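Local coordinates for protein beta-galactosidase (Bacillus circulans, PDB 4MAD) that probably hydrolyses terminal non-reducing beta-D-galactose residues in beta-D-galactosides, as a glycoside hydrolase of family 35, at residues L33-M38 and S281-M286; V101-G106 and I164-E169; E169-S174 and F199-P204; F218-F223 and M244-W249. All coordinates share one frame; numbering follows the deposited sequence.

Overall arrangement
All four contacts belong to the eight-stranded parallel barrel and lie within its buried part. Contact 1 joins the first strand to the last and so closes the ring, while contacts 2 and 4 pair neighbours further round it. Contact 3 differs: a loop that follows strand 163-167 meets the end of strand 197-202, several of its residues are partly exposed, and water carries much of the bonding. Glu169 is common to contacts 2 and 3. Backbone ladders dominate contacts 1, 2 and 4. Their inward side chains bring polar groups together, most clearly in the salt bridge from Arg104 of contact 2 to Glu247 of contact 4.

Contact 1: L33-M38 and S281-M286; sequences LLSGAM and SVNFYM
The seam that closes the (beta/alpha)8 barrel runs between Leu34, Ser35 and Gly36 of its first strand and Val282, Asn283 and Phe284 of its last, paired in parallel with the short axes 18° apart. The backbone ladder alternates regularly: Val282 N bonds to Leu33 O at 3.0 Å, Ser35 N to Val282 O at 2.8 Å, Phe284 N to Ser35 O at 2.8 Å and Ala37 N to Phe284 O at 2.9 Å. At the start of the seam the hydroxyl oxygen Ser281 OG also accepts Leu33 N.

On the side that carries Ser35 and Asn283, both side chains leave with their first group anti to the backbone N (chi1 170° for Ser35 OG). This brings Ser35 OG within 2.6 Å of Asn283 OD1, and the hydroxyl donates from well above the amide plane. Asn283 ND2 in turn bonds to Met246 O and to Glu64 OE1, so the buried amide is gripped at both ends and its rotation is fixed. An alanine here would probably leave the Ser35 hydroxyl, Met246 O and Glu64 without their shared partner. On the other side Leu34 CD2 meets Val282 CG1 at 3.8 Å.

Beyond the ladder Ala37 CB packs against Met286 SD at 3.9 Å. The peptide between Tyr285 and Met286 is cis, and the folded Met286 chain lays its sulfur over the centre of the Tyr285 ring, whose OH bonds to Tyr313. Pairing of strand one with strand eight is the closing step of a TIM barrel, the catalytic fold of family 35.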
# COMPACT_ATOMS: atom_id res chain seq x y z
N LEU A 33 -22.80 -14.15 4.73
CA LEU A 33 -21.66 -13.36 5.15
C LEU A 33 -21.78 -11.98 4.59
O LEU A 33 -21.86 -11.78 3.39
CB LEU A 33 -20.34 -14.01 4.76
CG LEU A 33 -20.19 -15.41 5.31
CD1 LEU A 33 -19.15 -16.17 4.68
CD2 LEU A 33 -19.97 -15.38 6.76
N LEU A 34 -21.80 -11.03 5.50
CA LEU A 34 -21.75 -9.67 5.15
C LEU A 34 -20.45 -9.18 5.75
O LEU A 34 -20.43 -8.94 6.92
CB LEU A 34 -22.91 -8.93 5.79
CG LEU A 34 -24.29 -9.27 5.25
CD1 LEU A 34 -25.32 -8.51 5.96
CD2 LEU A 34 -24.36 -8.97 3.82
N SER A 35 -19.45 -8.98 4.91
CA SER A 35 -18.11 -8.67 5.35
C SER A 35 -17.62 -7.34 4.84
O SER A 35 -17.97 -6.89 3.80
CB SER A 35 -17.16 -9.81 4.94
OG SER A 35 -15.82 -9.52 5.12
N GLY A 36 -16.76 -6.75 5.64
CA GLY A 36 -16.17 -5.50 5.30
C GLY A 36 -14.67 -5.61 5.31
O GLY A 36 -14.11 -6.09 6.19
N ALA A 37 -14.05 -5.15 4.25
CA ALA A 37 -12.59 -5.11 4.22
C ALA A 37 -11.99 -3.94 5.01
O ALA A 37 -12.35 -2.82 4.82
CB ALA A 37 -12.10 -5.08 2.83
N MET A 38 -11.11 -4.29 5.92
CA MET A 38 -10.29 -3.35 6.61
C MET A 38 -8.90 -3.94 6.82
O MET A 38 -8.77 -5.02 7.28
CB MET A 38 -10.89 -2.99 7.95
CG MET A 38 -10.04 -2.11 8.76
SD MET A 38 -10.68 -1.73 10.41
CE MET A 38 -9.29 -0.85 11.06
N SER A 281 -23.56 -13.46 -0.70
CA SER A 281 -22.76 -12.89 0.35
C SER A 281 -21.81 -11.89 -0.25
O SER A 281 -21.55 -11.91 -1.40
CB SER A 281 -21.98 -13.92 1.10
OG SER A 281 -22.77 -14.79 1.80
N VAL A 282 -21.33 -10.99 0.57
CA VAL A 282 -20.54 -9.91 0.04
C VAL A 282 -19.46 -9.44 0.99
O VAL A 282 -19.63 -9.43 2.16
CB VAL A 282 -21.45 -8.76 -0.35
CG1 VAL A 282 -22.17 -8.25 0.84
CG2 VAL A 282 -20.65 -7.63 -1.02
N ASN A 283 -18.33 -9.08 0.44
CA ASN A 283 -17.27 -8.40 1.16
C ASN A 283 -17.02 -7.04 0.53
O ASN A 283 -16.61 -6.97 -0.56
CB ASN A 283 -16.00 -9.22 1.14
CG ASN A 283 -14.89 -8.61 1.95
OD1 ASN A 283 -15.10 -8.09 3.03
ND2 ASN A 283 -13.68 -8.69 1.41
N PHE A 284 -17.30 -5.98 1.26
CA PHE A 284 -17.15 -4.66 0.74
C PHE A 284 -15.63 -4.32 0.67
O PHE A 284 -14.97 -4.40 1.65
CB PHE A 284 -17.88 -3.66 1.62
CG PHE A 284 -19.28 -3.40 1.23
CD1 PHE A 284 -19.64 -2.22 0.72
CD2 PHE A 284 -20.24 -4.35 1.37
CE1 PHE A 284 -20.91 -2.00 0.34
CE2 PHE A 284 -21.50 -4.11 1.01
CZ PHE A 284 -21.83 -2.94 0.49
N TYR A 285 -15.16 -3.92 -0.51
CA TYR A 285 -13.82 -3.45 -0.69
C TYR A 285 -13.80 -1.99 -1.16
O TYR A 285 -14.16 -1.73 -2.26
CB TYR A 285 -13.13 -4.33 -1.70
CG TYR A 285 -11.63 -4.20 -1.66
CD1 TYR A 285 -10.84 -5.14 -1.06
CD2 TYR A 285 -11.02 -3.08 -2.16
CE1 TYR A 285 -9.48 -4.99 -1.01
CE2 TYR A 285 -9.68 -2.91 -2.08
CZ TYR A 285 -8.91 -3.87 -1.53
OH TYR A 285 -7.58 -3.67 -1.47
N MET A 286 -13.36 -1.04 -0.33
CA MET A 286 -12.97 -1.22 1.06
C MET A 286 -14.07 -0.69 1.98
O MET A 286 -14.70 0.26 1.67
CB MET A 286 -11.73 -0.41 1.35
CG MET A 286 -10.51 -0.83 0.68
SD MET A 286 -9.83 -2.32 1.19
CE MET A 286 -9.43 -1.93 2.83

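Contact 2: V101-G106 and I164-E169; sequences VIVRPG and IALQIE
The guanidinium of Arg104 and the amide of Gln167 stand beside each other with their planes 69° apart, steeply inclined and not stacked. The aliphatic parts of both chains run alongside, pointing the same way, with Arg104 CG 3.9 Å from Gln167 CB. A bend at chi3 (64°) turns the Arg104 head, whose NH2 forms a salt bridge with Glu247, the predicted nucleophile, and a weak hydrogen bond with Asn170 OD1.

Beneath these groups lie the third and fourth strands of the parallel (beta/alpha)8 barrel, with Arg104 and Gln167 directed into its interior. Val103 N bonds to Ala165 O at 3.1 Å with an N-H...O angle of 168°, and Gln167 N to Val103 O at 3.2 Å. The ladder is irregular at its start: Val101 O takes Ile164 N, and the buried Ala165 N has no partner in the model. Ile102 lies on the inner side with Ala165. Val103 and Leu166 share the outer side, where Val103 CB touches Leu166 CD2 at 4.2 Å.

Past the strands Pro105 CD sits 3.1 Å from Gln167 O, and the chain turns at Gly106 with positive phi. There a water replaces direct pairing: it accepts Gly106 N at 2.7 Å and donates to Gln167 O at 2.9 Å and, at longer range, to Glu169 O. The Glu169 side chain sets off away from 101-106, and its carboxylate is held by Arg131 and Tyr181.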
# COMPACT_ATOMS: atom_id res chain seq x y z
N VAL A 101 -13.98 -13.20 11.41
CA VAL A 101 -12.82 -12.76 10.63
C VAL A 101 -12.44 -13.66 9.43
O VAL A 101 -12.35 -14.81 9.54
CB VAL A 101 -11.61 -12.62 11.53
CG1 VAL A 101 -10.38 -12.27 10.74
CG2 VAL A 101 -11.86 -11.60 12.57
N ILE A 102 -12.19 -13.05 8.28
CA ILE A 102 -11.66 -13.73 7.13
C ILE A 102 -10.25 -13.17 6.94
O ILE A 102 -10.08 -12.01 7.03
CB ILE A 102 -12.47 -13.45 5.88
CG1 ILE A 102 -13.85 -14.10 5.98
CG2 ILE A 102 -11.80 -13.99 4.68
CD1 ILE A 102 -14.78 -13.76 4.90
N VAL A 103 -9.28 -14.04 6.75
CA VAL A 103 -7.91 -13.64 6.57
C VAL A 103 -7.51 -14.04 5.16
O VAL A 103 -7.80 -15.11 4.74
CB VAL A 103 -7.00 -14.33 7.54
CG1 VAL A 103 -5.61 -13.94 7.32
CG2 VAL A 103 -7.35 -13.99 8.88
N ARG A 104 -6.80 -13.22 4.53
CA ARG A 104 -6.46 -13.41 3.16
C ARG A 104 -4.92 -13.35 3.06
O ARG A 104 -4.37 -12.32 2.95
CB ARG A 104 -7.12 -12.37 2.26
CG ARG A 104 -8.64 -12.44 2.23
CD ARG A 104 -9.30 -11.35 1.42
NE ARG A 104 -8.95 -11.43 0.00
CZ ARG A 104 -9.30 -10.53 -0.91
NH1 ARG A 104 -10.01 -9.47 -0.55
NH2 ARG A 104 -8.94 -10.68 -2.17
N PRO A 105 -4.17 -14.40 3.36
CA PRO A 105 -2.74 -14.38 3.62
C PRO A 105 -1.83 -14.32 2.37
O PRO A 105 -0.65 -14.27 2.52
CB PRO A 105 -2.52 -15.66 4.38
CG PRO A 105 -3.48 -16.52 3.88
CD PRO A 105 -4.70 -15.74 3.57
N GLY A 106 -2.41 -14.23 1.20
CA GLY A 106 -1.64 -14.12 -0.00
C GLY A 106 -0.93 -15.42 -0.36
O GLY A 106 -1.59 -16.38 -0.56
N ILE A 164 -12.77 -17.72 10.61
CA ILE A 164 -13.55 -18.75 9.95
C ILE A 164 -13.18 -19.18 8.51
O ILE A 164 -13.53 -20.22 8.07
CB ILE A 164 -15.04 -18.38 10.01
CG1 ILE A 164 -15.27 -17.08 9.30
CG2 ILE A 164 -15.47 -18.20 11.39
CD1 ILE A 164 -16.62 -16.78 9.09
N ALA A 165 -12.48 -18.32 7.80
CA ALA A 165 -12.06 -18.64 6.46
C ALA A 165 -10.77 -17.97 6.03
O ALA A 165 -10.40 -16.97 6.50
CB ALA A 165 -13.10 -18.36 5.52
N LEU A 166 -10.12 -18.60 5.11
CA LEU A 166 -8.93 -18.03 4.55
C LEU A 166 -8.84 -18.17 3.03
O LEU A 166 -9.24 -19.16 2.50
CB LEU A 166 -7.74 -18.69 5.18
CG LEU A 166 -7.59 -18.61 6.68
CD1 LEU A 166 -8.06 -19.88 7.27
CD2 LEU A 166 -6.18 -18.38 7.05
N GLN A 167 -8.28 -17.17 2.38
CA GLN A 167 -8.10 -17.19 0.94
C GLN A 167 -6.75 -17.76 0.56
O GLN A 167 -5.82 -17.47 1.20
CB GLN A 167 -8.20 -15.81 0.35
CG GLN A 167 -8.39 -15.80 -1.12
CD GLN A 167 -8.46 -14.43 -1.71
OE1 GLN A 167 -7.45 -13.81 -1.97
NE2 GLN A 167 -9.65 -13.95 -1.92
N ILE A 168 -6.71 -18.53 -0.50
CA ILE A 168 -5.50 -19.12 -0.94
C ILE A 168 -4.68 -18.23 -1.81
O ILE A 168 -3.67 -17.84 -1.40
CB ILE A 168 -5.67 -20.53 -1.49
CG1 ILE A 168 -6.07 -21.45 -0.33
CG2 ILE A 168 -4.40 -20.97 -2.11
CD1 ILE A 168 -6.66 -22.66 -0.71
N GLU A 169 -5.06 -17.84 -2.98
CA GLU A 169 -3.98 -16.90 -3.44
C GLU A 169 -4.80 -15.62 -3.45
O GLU A 169 -5.68 -15.43 -2.73
CB GLU A 169 -3.42 -17.33 -4.79
CG GLU A 169 -1.93 -17.36 -4.94
CD GLU A 169 -1.44 -16.20 -5.75
OE1 GLU A 169 -2.21 -15.39 -6.21
OE2 GLU A 169 -0.24 -16.10 -5.90
O HOH W 1 -4.90 -14.86 0.38

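Contact 3: E169-S174 and F199-P204; sequences ENEYGS and FTSDGP
Asp202, near the end of the fifth barrel strand, meets the turn that follows Glu171, and this is where the contact is tight. Its OD1 accepts Gly173 N at 2.9 Å, the N-H arriving nearly along the C-O axis. Gly173 suits the place, since a CB there would clash with the same oxygen. Alongside, Ser201 O lies 3.1 Å from Glu171 CA in a CA-H...O contact, at a residue whose backbone takes the left-handed helical conformation. The turn is further closed by Ser174 N bonding to Glu171 O at 3.1 Å.

The rest is looser and bridged by water. One molecule donates to Asp202 OD1 at 2.7 Å, accepts Gly203 N at 2.9 Å and also bonds to Ser174 OG, near the partly exposed Gly173 and Ser174. Another accepts Tyr172 N and lies 2.8 Å from Asp202 OD2. A third accepts Ser201 N and, weakly, Glu169 N, where Thr200 CG2 is the nearest direct neighbour of Glu169.

Glu171, the predicted proton donor, follows Asn170 in the Asn-Glu pair characteristic of clan GH-A at the end of the fourth strand. Its OE2 bonds to Asn222 ND2 and lies 6.6 Å from Asp202 OD1. Asp202 makes no direct contact with that carboxylate; it grips the turn just after Glu171, and is probably a second-shell group that positions the backbone carrying the acid.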
# COMPACT_ATOMS: atom_id res chain seq x y z
N GLU A 169 -5.06 -17.84 -2.98
CA GLU A 169 -3.98 -16.90 -3.44
C GLU A 169 -4.80 -15.62 -3.45
O GLU A 169 -5.68 -15.43 -2.73
CB GLU A 169 -3.42 -17.33 -4.79
CG GLU A 169 -1.93 -17.36 -4.94
CD GLU A 169 -1.44 -16.20 -5.75
OE1 GLU A 169 -2.21 -15.39 -6.21
OE2 GLU A 169 -0.24 -16.10 -5.90
N ASN A 170 -4.38 -14.73 -4.28
CA ASN A 170 -5.29 -13.74 -4.79
C ASN A 170 -5.49 -13.43 -6.24
O ASN A 170 -4.58 -13.09 -6.92
CB ASN A 170 -4.75 -12.52 -4.06
CG ASN A 170 -5.67 -11.33 -4.16
OD1 ASN A 170 -6.61 -11.26 -3.45
ND2 ASN A 170 -5.41 -10.44 -5.06
N GLU A 171 -6.71 -13.64 -6.71
CA GLU A 171 -7.00 -13.36 -8.09
C GLU A 171 -5.91 -13.99 -9.00
O GLU A 171 -5.40 -13.36 -9.87
CB GLU A 171 -7.14 -11.86 -8.32
CG GLU A 171 -8.41 -11.26 -7.82
CD GLU A 171 -8.74 -9.86 -8.37
OE1 GLU A 171 -7.80 -9.12 -8.65
OE2 GLU A 171 -9.93 -9.54 -8.48
N TYR A 172 -5.57 -15.24 -8.74
CA TYR A 172 -4.45 -15.85 -9.43
C TYR A 172 -4.65 -15.89 -10.93
O TYR A 172 -3.74 -15.74 -11.67
CB TYR A 172 -4.06 -17.20 -8.88
CG TYR A 172 -2.82 -17.75 -9.51
CD1 TYR A 172 -1.58 -17.16 -9.33
CD2 TYR A 172 -2.87 -18.82 -10.37
CE1 TYR A 172 -0.47 -17.64 -9.92
CE2 TYR A 172 -1.74 -19.28 -10.98
CZ TYR A 172 -0.55 -18.70 -10.74
OH TYR A 172 0.56 -19.18 -11.32
N GLY A 173 -5.90 -16.07 -11.35
CA GLY A 173 -6.24 -16.22 -12.73
C GLY A 173 -5.94 -15.01 -13.56
O GLY A 173 -5.97 -15.04 -14.77
N SER A 174 -5.73 -13.91 -12.89
CA SER A 174 -5.36 -12.68 -13.54
C SER A 174 -3.86 -12.58 -13.81
O SER A 174 -3.46 -11.72 -14.51
CB SER A 174 -5.82 -11.47 -12.75
OG SER A 174 -7.20 -11.42 -12.58
N PHE A 199 -10.62 -20.81 0.34
CA PHE A 199 -11.30 -20.40 -0.85
C PHE A 199 -10.37 -19.56 -1.69
O PHE A 199 -9.43 -19.12 -1.20
CB PHE A 199 -12.55 -19.61 -0.49
CG PHE A 199 -12.27 -18.32 0.17
CD1 PHE A 199 -12.04 -17.21 -0.54
CD2 PHE A 199 -12.21 -18.23 1.54
CE1 PHE A 199 -11.76 -16.03 0.08
CE2 PHE A 199 -11.95 -17.03 2.15
CZ PHE A 199 -11.72 -15.97 1.44
N THR A 200 -10.74 -19.32 -2.93
CA THR A 200 -10.05 -18.45 -3.85
C THR A 200 -10.99 -17.34 -4.32
O THR A 200 -12.15 -17.40 -4.12
CB THR A 200 -9.55 -19.19 -5.11
OG1 THR A 200 -10.60 -19.90 -5.72
CG2 THR A 200 -8.41 -20.15 -4.71
N SER A 201 -10.41 -16.32 -4.93
CA SER A 201 -11.21 -15.32 -5.59
C SER A 201 -10.60 -14.99 -6.93
O SER A 201 -9.45 -15.07 -7.10
CB SER A 201 -11.38 -14.06 -4.73
OG SER A 201 -10.20 -13.32 -4.56
N ASP A 202 -11.45 -14.68 -7.88
CA ASP A 202 -11.02 -14.26 -9.18
C ASP A 202 -12.06 -13.36 -9.84
O ASP A 202 -13.15 -13.28 -9.38
CB ASP A 202 -10.79 -15.44 -10.09
CG ASP A 202 -9.54 -16.18 -9.77
OD1 ASP A 202 -8.48 -15.73 -10.15
OD2 ASP A 202 -9.66 -17.22 -9.16
N GLY A 203 -11.67 -12.68 -10.91
CA GLY A 203 -12.62 -11.98 -11.74
C GLY A 203 -13.48 -12.98 -12.51
O GLY A 203 -13.07 -14.03 -12.78
N PRO A 204 -14.69 -12.59 -12.84
CA PRO A 204 -15.67 -13.50 -13.40
C PRO A 204 -15.53 -13.65 -14.90
O PRO A 204 -16.39 -13.27 -15.59
CB PRO A 204 -17.00 -12.78 -13.13
CG PRO A 204 -16.68 -11.41 -13.04
CD PRO A 204 -15.26 -11.29 -12.53
O HOH W 2 -7.40 -16.40 -4.83
O HOH W 3 -7.35 -17.49 -7.58
O HOH W 4 -8.87 -13.26 -11.19

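Contact 4: F218-F223 and M244-W249; sequences FETVNF and MCMEFW
Trp249 lays one face of its indole over the backbone of Asn222 and Phe223, with CE3 3.6 Å from Phe223 C and CZ2 3.7 Å from Asn222 CB. In a second aromatic contact Cys245 SG stands over the centre of the Phe223 ring, 3.9 Å from its centroid; Phe223 chi1 of 62° turns the ring beneath the sulfur.

Side-chain polar bonds centre on Glu247, the predicted nucleophile. Its OE1 receives Trp249 NE1 at 3.0 Å on the anti lone pair, in the indole plane, while OE2 pairs with Arg104. The Asn222 amide stacks on this carboxylate, planes 12° apart; Asn222 OD1 accepts Glu247 N weakly, and ND2 bonds to Glu171. An alanine in place of Trp249 would probably leave Glu247 OE1 without its indole donor and the carboxylate freer to turn.

Backbone bonds run Met246 N to Val221 O (2.9 Å), Phe223 N to Glu247 O (3.0 Å) and Trp249 N to Phe223 O (3.1 Å), adjusting where the second strand turns a corner at Met246.

The two strands belong to one beta-alpha-beta unit: helix 227-237 covers Val221 and Phe223 outside, helix 265-276 packs on Phe223 and Phe248, and strands 197-202 and 281-284 flank the pair.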
# COMPACT_ATOMS: atom_id res chain seq x y z
N PHE A 218 -13.51 -23.93 -2.90
CA PHE A 218 -14.60 -23.00 -3.16
C PHE A 218 -14.05 -21.75 -3.87
O PHE A 218 -13.08 -21.23 -3.47
CB PHE A 218 -15.20 -22.62 -1.81
CG PHE A 218 -16.36 -21.67 -1.86
CD1 PHE A 218 -17.46 -21.92 -2.62
CD2 PHE A 218 -16.35 -20.52 -1.11
CE1 PHE A 218 -18.48 -21.04 -2.65
CE2 PHE A 218 -17.37 -19.66 -1.16
CZ PHE A 218 -18.43 -19.92 -1.92
N GLU A 219 -14.75 -21.28 -4.88
CA GLU A 219 -14.39 -20.06 -5.58
C GLU A 219 -15.40 -18.92 -5.34
O GLU A 219 -16.57 -19.15 -5.23
CB GLU A 219 -14.18 -20.31 -7.08
CG GLU A 219 -13.94 -19.13 -7.97
CD GLU A 219 -12.54 -18.54 -7.85
OE1 GLU A 219 -12.15 -18.27 -6.75
OE2 GLU A 219 -11.88 -18.33 -8.88
N THR A 220 -14.88 -17.71 -5.28
CA THR A 220 -15.69 -16.51 -5.15
C THR A 220 -15.30 -15.59 -6.28
O THR A 220 -14.30 -15.81 -6.86
CB THR A 220 -15.43 -15.82 -3.83
OG1 THR A 220 -14.06 -15.50 -3.68
CG2 THR A 220 -15.86 -16.70 -2.67
N VAL A 221 -16.01 -14.60 -6.66
CA VAL A 221 -15.62 -13.57 -7.61
C VAL A 221 -15.64 -12.16 -7.05
O VAL A 221 -16.32 -11.91 -6.07
CB VAL A 221 -16.53 -13.61 -8.86
CG1 VAL A 221 -16.36 -14.93 -9.60
CG2 VAL A 221 -17.98 -13.40 -8.46
N ASN A 222 -14.90 -11.34 -7.81
CA ASN A 222 -14.70 -9.98 -7.48
C ASN A 222 -15.21 -9.06 -8.57
O ASN A 222 -14.96 -9.29 -9.69
CB ASN A 222 -13.21 -9.75 -7.29
CG ASN A 222 -12.63 -10.61 -6.21
OD1 ASN A 222 -13.32 -11.02 -5.33
ND2 ASN A 222 -11.33 -10.79 -6.25
N PHE A 223 -15.92 -8.02 -8.21
CA PHE A 223 -16.45 -7.15 -9.19
C PHE A 223 -16.99 -5.83 -8.65
O PHE A 223 -17.19 -5.66 -7.50
CB PHE A 223 -17.50 -7.86 -10.01
CG PHE A 223 -18.69 -8.34 -9.22
CD1 PHE A 223 -19.68 -7.48 -8.85
CD2 PHE A 223 -18.86 -9.66 -8.90
CE1 PHE A 223 -20.76 -7.92 -8.17
CE2 PHE A 223 -19.94 -10.09 -8.19
CZ PHE A 223 -20.89 -9.25 -7.84
N MET A 244 -20.60 -15.83 -3.53
CA MET A 244 -20.01 -14.75 -2.78
C MET A 244 -19.18 -13.77 -3.62
O MET A 244 -18.37 -14.17 -4.36
CB MET A 244 -19.15 -15.25 -1.64
CG MET A 244 -18.74 -14.14 -0.76
SD MET A 244 -18.18 -14.76 0.79
CE MET A 244 -17.99 -13.32 1.69
N CYS A 245 -19.39 -12.49 -3.44
CA CYS A 245 -18.54 -11.48 -4.02
C CYS A 245 -17.49 -11.15 -3.00
O CYS A 245 -17.75 -10.50 -2.07
CB CYS A 245 -19.35 -10.24 -4.31
SG CYS A 245 -18.37 -8.89 -4.94
N MET A 246 -16.31 -11.69 -3.15
CA MET A 246 -15.24 -11.46 -2.20
C MET A 246 -14.61 -10.06 -2.14
O MET A 246 -14.10 -9.69 -1.15
CB MET A 246 -14.22 -12.56 -2.31
CG MET A 246 -13.21 -12.51 -1.32
SD MET A 246 -13.66 -12.73 0.39
CE MET A 246 -14.75 -14.07 0.31
N GLU A 247 -14.67 -9.33 -3.25
CA GLU A 247 -14.40 -7.92 -3.30
C GLU A 247 -15.49 -7.22 -4.13
O GLU A 247 -15.54 -7.35 -5.29
CB GLU A 247 -13.01 -7.63 -3.89
CG GLU A 247 -11.88 -8.41 -3.28
CD GLU A 247 -10.54 -8.19 -3.99
OE1 GLU A 247 -10.49 -7.36 -4.89
OE2 GLU A 247 -9.61 -8.91 -3.65
N PHE A 248 -16.36 -6.50 -3.47
CA PHE A 248 -17.32 -5.63 -4.13
C PHE A 248 -16.67 -4.25 -4.10
O PHE A 248 -16.64 -3.61 -3.08
CB PHE A 248 -18.66 -5.67 -3.40
CG PHE A 248 -19.66 -4.61 -3.83
CD1 PHE A 248 -19.78 -4.19 -5.12
CD2 PHE A 248 -20.52 -4.05 -2.91
CE1 PHE A 248 -20.72 -3.23 -5.44
CE2 PHE A 248 -21.39 -3.11 -3.26
CZ PHE A 248 -21.50 -2.73 -4.53
N TRP A 249 -16.18 -3.83 -5.25
CA TRP A 249 -15.45 -2.61 -5.37
C TRP A 249 -16.47 -1.47 -5.43
O TRP A 249 -16.84 -1.02 -6.47
CB TRP A 249 -14.55 -2.59 -6.64
CG TRP A 249 -13.63 -3.74 -6.71
CD1 TRP A 249 -12.92 -4.22 -5.71
CD2 TRP A 249 -13.31 -4.53 -7.85
NE1 TRP A 249 -12.19 -5.28 -6.12
CE2 TRP A 249 -12.43 -5.50 -7.44
CE3 TRP A 249 -13.72 -4.52 -9.17
CZ2 TRP A 249 -11.93 -6.44 -8.29
CZ3 TRP A 249 -13.23 -5.46 -10.00
CH2 TRP A 249 -12.35 -6.40 -9.57
O HOH W 5 -19.05 -17.92 -4.50